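Local atomic coordinates of CofB (Escherichia coli, PDB entry 5AX6), a protein that serves as the minor pilin of the CFA/III type IVb pilus of enterotoxigenic bacteria and, as a homotrimer, probably takes part in pilus assembly. Residues S137-D149 against K219-L231. Sequence-based numbering, arbitrary orientation.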
loop_
_atom_site.group_PDB
_atom_site.type_symbol
_atom_site.label_atom_id
_atom_site.label_comp_id
_atom_site.label_asym_id
_atom_site.label_seq_id
_atom_site.Cartn_x
_atom_site.Cartn_y
_atom_site.Cartn_z
ATOM N N SER A 137 -33.638 -6.218 23.813
ATOM C CA SER A 137 -32.664 -7.302 23.860
ATOM C C SER A 137 -31.900 -7.476 22.552
ATOM O O SER A 137 -32.432 -7.194 21.483
ATOM C CB SER A 137 -33.366 -8.613 24.198
ATOM O OG SER A 137 -32.489 -9.710 24.041
ATOM N N ALA A 138 -30.664 -7.963 22.644
ATOM C CA ALA A 138 -29.902 -8.336 21.450
ATOM C C ALA A 138 -30.645 -9.427 20.696
ATOM O O ALA A 138 -31.432 -10.175 21.275
ATOM C CB ALA A 138 -28.501 -8.806 21.824
ATOM N N ILE A 139 -30.396 -9.509 19.398
ATOM C CA ILE A 139 -31.095 -10.444 18.536
ATOM C C ILE A 139 -30.119 -11.511 18.054
ATOM O O ILE A 139 -29.109 -11.192 17.413
ATOM C CB ILE A 139 -31.723 -9.710 17.328
ATOM C CG1 ILE A 139 -32.828 -8.749 17.803
ATOM C CG2 ILE A 139 -32.249 -10.712 16.307
ATOM C CD1 ILE A 139 -33.223 -7.680 16.749
ATOM N N GLU A 140 -30.401 -12.772 18.357
ATOM C CA GLU A 140 -29.439 -13.820 18.033
ATOM C C GLU A 140 -29.806 -14.585 16.784
ATOM O O GLU A 140 -29.011 -15.376 16.262
ATOM C CB GLU A 140 -29.282 -14.793 19.211
ATOM C CG GLU A 140 -30.487 -15.660 19.502
ATOM C CD GLU A 140 -30.235 -16.598 20.681
ATOM O OE1 GLU A 140 -29.803 -16.109 21.749
ATOM O OE2 GLU A 140 -30.449 -17.820 20.532
ATOM N N ARG A 141 -31.016 -14.363 16.293
ATOM C CA ARG A 141 -31.428 -15.007 15.055
ATOM C C ARG A 141 -32.530 -14.191 14.405
ATOM O O ARG A 141 -33.368 -13.632 15.113
ATOM C CB ARG A 141 -31.922 -16.442 15.316
ATOM C CG ARG A 141 -31.956 -17.304 14.055
ATOM C CD ARG A 141 -32.407 -18.724 14.358
ATOM N NE ARG A 141 -33.848 -18.823 14.590
ATOM C CZ ARG A 141 -34.400 -19.277 15.713
ATOM N NH1 ARG A 141 -33.640 -19.654 16.734
ATOM N NH2 ARG A 141 -35.719 -19.345 15.817
ATOM N N VAL A 142 -32.527 -14.122 13.076
ATOM C CA VAL A 142 -33.623 -13.475 12.358
ATOM C C VAL A 142 -34.300 -14.496 11.464
ATOM O O VAL A 142 -33.671 -15.068 10.576
ATOM C CB VAL A 142 -33.142 -12.272 11.499
ATOM C CG1 VAL A 142 -34.341 -11.565 10.862
ATOM C CG2 VAL A 142 -32.336 -11.291 12.344
ATOM N N ASP A 143 -35.585 -14.729 11.710
ATOM C CA ASP A 143 -36.358 -15.674 10.912
ATOM C C ASP A 143 -37.260 -14.938 9.931
ATOM O O ASP A 143 -37.934 -13.990 10.312
ATOM C CB ASP A 143 -37.227 -16.567 11.810
ATOM C CG ASP A 143 -36.414 -17.556 12.635
ATOM O OD1 ASP A 143 -35.247 -17.844 12.272
ATOM O OD2 ASP A 143 -36.965 -18.063 13.641
ATOM N N PHE A 144 -37.286 -15.408 8.688
ATOM C CA PHE A 144 -38.160 -14.871 7.652
ATOM C C PHE A 144 -39.134 -15.958 7.217
ATOM O O PHE A 144 -38.709 -17.019 6.761
ATOM C CB PHE A 144 -37.346 -14.385 6.445
ATOM C CG PHE A 144 -36.406 -13.261 6.759
ATOM C CD1 PHE A 144 -36.793 -11.937 6.569
ATOM C CD2 PHE A 144 -35.133 -13.525 7.245
ATOM C CE1 PHE A 144 -35.926 -10.887 6.869
ATOM C CE2 PHE A 144 -34.258 -12.496 7.533
ATOM C CZ PHE A 144 -34.653 -11.169 7.345
ATOM N N ILE A 145 -40.426 -15.706 7.379
ATOM C CA ILE A 145 -41.444 -16.658 6.948
ATOM C C ILE A 145 -41.890 -16.239 5.562
ATOM O O ILE A 145 -42.384 -15.126 5.372
ATOM C CB ILE A 145 -42.653 -16.716 7.914
ATOM C CG1 ILE A 145 -42.259 -17.408 9.225
ATOM C CG2 ILE A 145 -43.824 -17.463 7.284
ATOM C CD1 ILE A 145 -41.334 -16.584 10.095
ATOM N N LEU A 146 -41.658 -17.118 4.596
ATOM C CA LEU A 146 -42.014 -16.854 3.205
ATOM C C LEU A 146 -43.270 -17.621 2.849
ATOM O O LEU A 146 -43.314 -18.837 3.012
ATOM C CB LEU A 146 -40.877 -17.256 2.266
ATOM C CG LEU A 146 -39.738 -16.252 2.071
ATOM C CD1 LEU A 146 -39.296 -15.703 3.404
ATOM C CD2 LEU A 146 -38.578 -16.920 1.336
ATOM N N THR A 147 -44.290 -16.910 2.377
ATOM C CA THR A 147 -45.539 -17.556 2.010
ATOM C C THR A 147 -45.536 -17.959 0.533
ATOM O O THR A 147 -45.086 -17.204 -0.337
ATOM C CB THR A 147 -46.740 -16.649 2.313
ATOM O OG1 THR A 147 -47.950 -17.337 1.980
ATOM C CG2 THR A 147 -46.649 -15.344 1.521
ATOM N N PHE A 148 -46.006 -19.179 0.281
ATOM C CA PHE A 148 -46.217 -19.715 -1.059
ATOM C C PHE A 148 -47.623 -19.388 -1.531
ATOM O O PHE A 148 -48.596 -19.756 -0.873
ATOM C CB PHE A 148 -46.054 -21.234 -1.076
ATOM C CG PHE A 148 -44.653 -21.717 -1.292
ATOM C CD1 PHE A 148 -44.003 -21.493 -2.491
ATOM C CD2 PHE A 148 -44.012 -22.475 -0.318
ATOM C CE1 PHE A 148 -42.716 -21.974 -2.697
ATOM C CE2 PHE A 148 -42.730 -22.962 -0.518
ATOM C CZ PHE A 148 -42.081 -22.707 -1.709
ATOM N N ASP A 149 -47.749 -18.716 -2.664
ATOM C CA ASP A 149 -49.062 -18.557 -3.271
ATOM C C ASP A 149 -49.252 -19.649 -4.324
ATOM O O ASP A 149 -48.864 -19.485 -5.483
ATOM C CB ASP A 149 -49.224 -17.167 -3.885
ATOM C CG ASP A 149 -50.633 -16.918 -4.394
ATOM O OD1 ASP A 149 -51.432 -16.297 -3.659
ATOM O OD2 ASP A 149 -50.940 -17.349 -5.527
ATOM N N LYS A 219 -53.466 -27.769 3.854
ATOM C CA LYS A 219 -52.778 -26.650 4.490
ATOM C C LYS A 219 -52.246 -25.650 3.469
ATOM O O LYS A 219 -52.115 -25.970 2.288
ATOM C CB LYS A 219 -51.626 -27.157 5.356
ATOM C CG LYS A 219 -52.015 -28.247 6.336
ATOM C CD LYS A 219 -53.137 -27.800 7.255
ATOM C CE LYS A 219 -53.545 -28.921 8.196
ATOM N NZ LYS A 219 -54.611 -28.501 9.145
ATOM N N ASN A 220 -51.963 -24.431 3.931
ATOM C CA ASN A 220 -51.137 -23.493 3.179
ATOM C C ASN A 220 -49.720 -23.568 3.731
ATOM O O ASN A 220 -49.521 -23.516 4.948
ATOM C CB ASN A 220 -51.684 -22.074 3.278
ATOM C CG ASN A 220 -53.161 -22.006 2.944
ATOM O OD1 ASN A 220 -53.609 -22.614 1.974
ATOM N ND2 ASN A 220 -53.928 -21.288 3.760
ATOM N N TYR A 221 -48.743 -23.718 2.844
ATOM C CA TYR A 221 -47.368 -23.936 3.273
ATOM C C TYR A 221 -46.465 -22.743 3.000
ATOM O O TYR A 221 -46.784 -21.864 2.196
ATOM C CB TYR A 221 -46.798 -25.181 2.602
ATOM C CG TYR A 221 -47.412 -26.456 3.125
ATOM C CD1 TYR A 221 -46.946 -27.037 4.297
ATOM C CD2 TYR A 221 -48.467 -27.077 2.456
ATOM C CE1 TYR A 221 -47.502 -28.203 4.790
ATOM C CE2 TYR A 221 -49.037 -28.253 2.949
ATOM C CZ TYR A 221 -48.546 -28.808 4.109
ATOM O OH TYR A 221 -49.094 -29.965 4.604
ATOM N N GLY A 222 -45.333 -22.723 3.689
ATOM C CA GLY A 222 -44.342 -21.684 3.504
ATOM C C GLY A 222 -42.997 -22.211 3.943
ATOM O O GLY A 222 -42.881 -23.367 4.348
ATOM N N LEU A 223 -41.975 -21.368 3.843
ATOM C CA LEU A 223 -40.643 -21.712 4.312
ATOM C C LEU A 223 -40.196 -20.680 5.323
ATOM O O LEU A 223 -40.395 -19.479 5.123
ATOM C CB LEU A 223 -39.633 -21.761 3.163
ATOM C CG LEU A 223 -39.804 -22.831 2.085
ATOM C CD1 LEU A 223 -38.858 -22.519 0.928
ATOM C CD2 LEU A 223 -39.531 -24.213 2.657
ATOM N N ARG A 224 -39.590 -21.141 6.406
ATOM C CA ARG A 224 -38.952 -20.223 7.332
ATOM C C ARG A 224 -37.450 -20.253 7.089
ATOM O O ARG A 224 -36.813 -21.301 7.225
ATOM C CB ARG A 224 -39.277 -20.595 8.781
ATOM C CG ARG A 224 -38.732 -19.592 9.790
ATOM C CD ARG A 224 -38.945 -20.056 11.212
ATOM N NE ARG A 224 -38.163 -21.247 11.535
ATOM C CZ ARG A 224 -38.141 -21.804 12.743
ATOM N NH1 ARG A 224 -38.861 -21.272 13.721
ATOM N NH2 ARG A 224 -37.416 -22.891 12.965
ATOM N N LEU A 225 -36.887 -19.112 6.697
ATOM C CA LEU A 225 -35.452 -19.009 6.491
ATOM C C LEU A 225 -34.831 -18.332 7.699
ATOM O O LEU A 225 -35.236 -17.220 8.052
ATOM C CB LEU A 225 -35.123 -18.206 5.226
ATOM C CG LEU A 225 -35.786 -18.599 3.908
ATOM C CD1 LEU A 225 -35.389 -17.607 2.813
ATOM C CD2 LEU A 225 -35.363 -20.003 3.522
ATOM N N SER A 226 -33.861 -18.993 8.333
ATOM C CA SER A 226 -33.212 -18.449 9.528
ATOM C C SER A 226 -31.826 -17.921 9.200
ATOM O O SER A 226 -31.028 -18.628 8.590
ATOM C CB SER A 226 -33.089 -19.513 10.625
ATOM O OG SER A 226 -34.363 -19.987 11.022
ATOM N N ILE A 227 -31.549 -16.690 9.619
ATOM C CA ILE A 227 -30.227 -16.088 9.426
ATOM C C ILE A 227 -29.596 -15.746 10.766
ATOM O O ILE A 227 -30.249 -15.168 11.637
ATOM C CB ILE A 227 -30.286 -14.795 8.595
ATOM C CG1 ILE A 227 -31.190 -14.964 7.370
ATOM C CG2 ILE A 227 -28.863 -14.329 8.250
ATOM C CD1 ILE A 227 -30.570 -15.754 6.235
ATOM N N ASP A 228 -28.326 -16.101 10.931
ATOM C CA ASP A 228 -27.554 -15.693 12.104
ATOM C C ASP A 228 -26.928 -14.334 11.811
ATOM O O ASP A 228 -26.005 -14.259 11.011
ATOM C CB ASP A 228 -26.463 -16.740 12.409
ATOM C CG ASP A 228 -25.611 -16.391 13.622
ATOM O OD1 ASP A 228 -25.755 -15.282 14.190
ATOM O OD2 ASP A 228 -24.772 -17.241 13.999
ATOM N N PRO A 229 -27.423 -13.252 12.446
ATOM C CA PRO A 229 -26.883 -11.935 12.075
ATOM C C PRO A 229 -25.427 -11.756 12.469
ATOM O O PRO A 229 -24.790 -10.817 11.987
ATOM C CB PRO A 229 -27.770 -10.958 12.860
ATOM C CG PRO A 229 -28.207 -11.757 14.057
ATOM C CD PRO A 229 -28.415 -13.150 13.531
ATOM N N ASN A 230 -24.904 -12.609 13.349
ATOM C CA ASN A 230 -23.498 -12.473 13.738
ATOM C C ASN A 230 -22.525 -13.260 12.863
ATOM O O ASN A 230 -21.310 -13.080 12.957
ATOM C CB ASN A 230 -23.319 -12.889 15.198
ATOM C CG ASN A 230 -24.063 -11.965 16.143
ATOM O OD1 ASN A 230 -24.027 -10.753 15.979
ATOM N ND2 ASN A 230 -24.775 -12.535 17.105
ATOM N N LEU A 231 -23.049 -14.142 12.023
ATOM C CA LEU A 231 -22.189 -14.953 11.174
ATOM C C LEU A 231 -21.580 -14.083 10.075
ATOM O O LEU A 231 -22.308 -13.469 9.298
ATOM C CB LEU A 231 -22.974 -16.118 10.569
ATOM C CG LEU A 231 -22.170 -17.094 9.698
ATOM C CD1 LEU A 231 -21.055 -17.759 10.514
ATOM C CD2 LEU A 231 -23.098 -18.144 9.099
HETATM O O HOH W 1 -26.453 -10.696 18.842
HETATM O O HOH W 2 -26.225 -15.390 16.701
HETATM O O HOH W 3 -39.608 -18.279 14.159
HETATM O O HOH W 4 -48.797 -20.203 1.698
#
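In the antiparallel sheet of the pilin domain, strand 141-148 pairs with strand 220-227, Val142 opposite Ile227, Phe144 opposite Leu225 and Leu146 opposite Leu223. Each of these pairs shares two backbone hydrogen bonds; that from Val142 N to Ile227 O is 2.9 Å long and nearly straight (176°). The face carrying these six residues is apolar and lies against helix 4-25, whose Ile18 touches both Phe144 and Leu225. Here Leu146 CD2 meets Leu225 CD1 at 3.6 Å, the two side chains crossing at about a right angle, while Ile227 CG1 comes up to the edge of the Phe144 ring, 3.9 Å from CE2. On the other face, beside Ile145, a salt-bridge network joins Arg141, Asp143 and Arg224. Asp143 CG lies beside its own backbone N (chi1 -70°), which turns the carboxylate to Arg141 and Ser226. Arg141 grips it side-on, NE to OD1 (2.9 Å) and NH2 to OD2 (2.8 Å). Ser226 OG donates to the same OD1 at 2.6 Å, from above the carboxylate plane and on the face opposite Arg141 NE. Arg224 NH1 stands 3.7 Å from Asp143 OD2, a long salt bridge of charges alone; Arg224 NH2 donates to Leu63 O. Cut back to an alanine, Asp143 would probably leave Ser226 OG without this acceptor and the two nearby guanidinium groups without the charge between them. Flanked by both, the carboxylate is likely to stay ionised, offsetting their like charges within this largely buried contact.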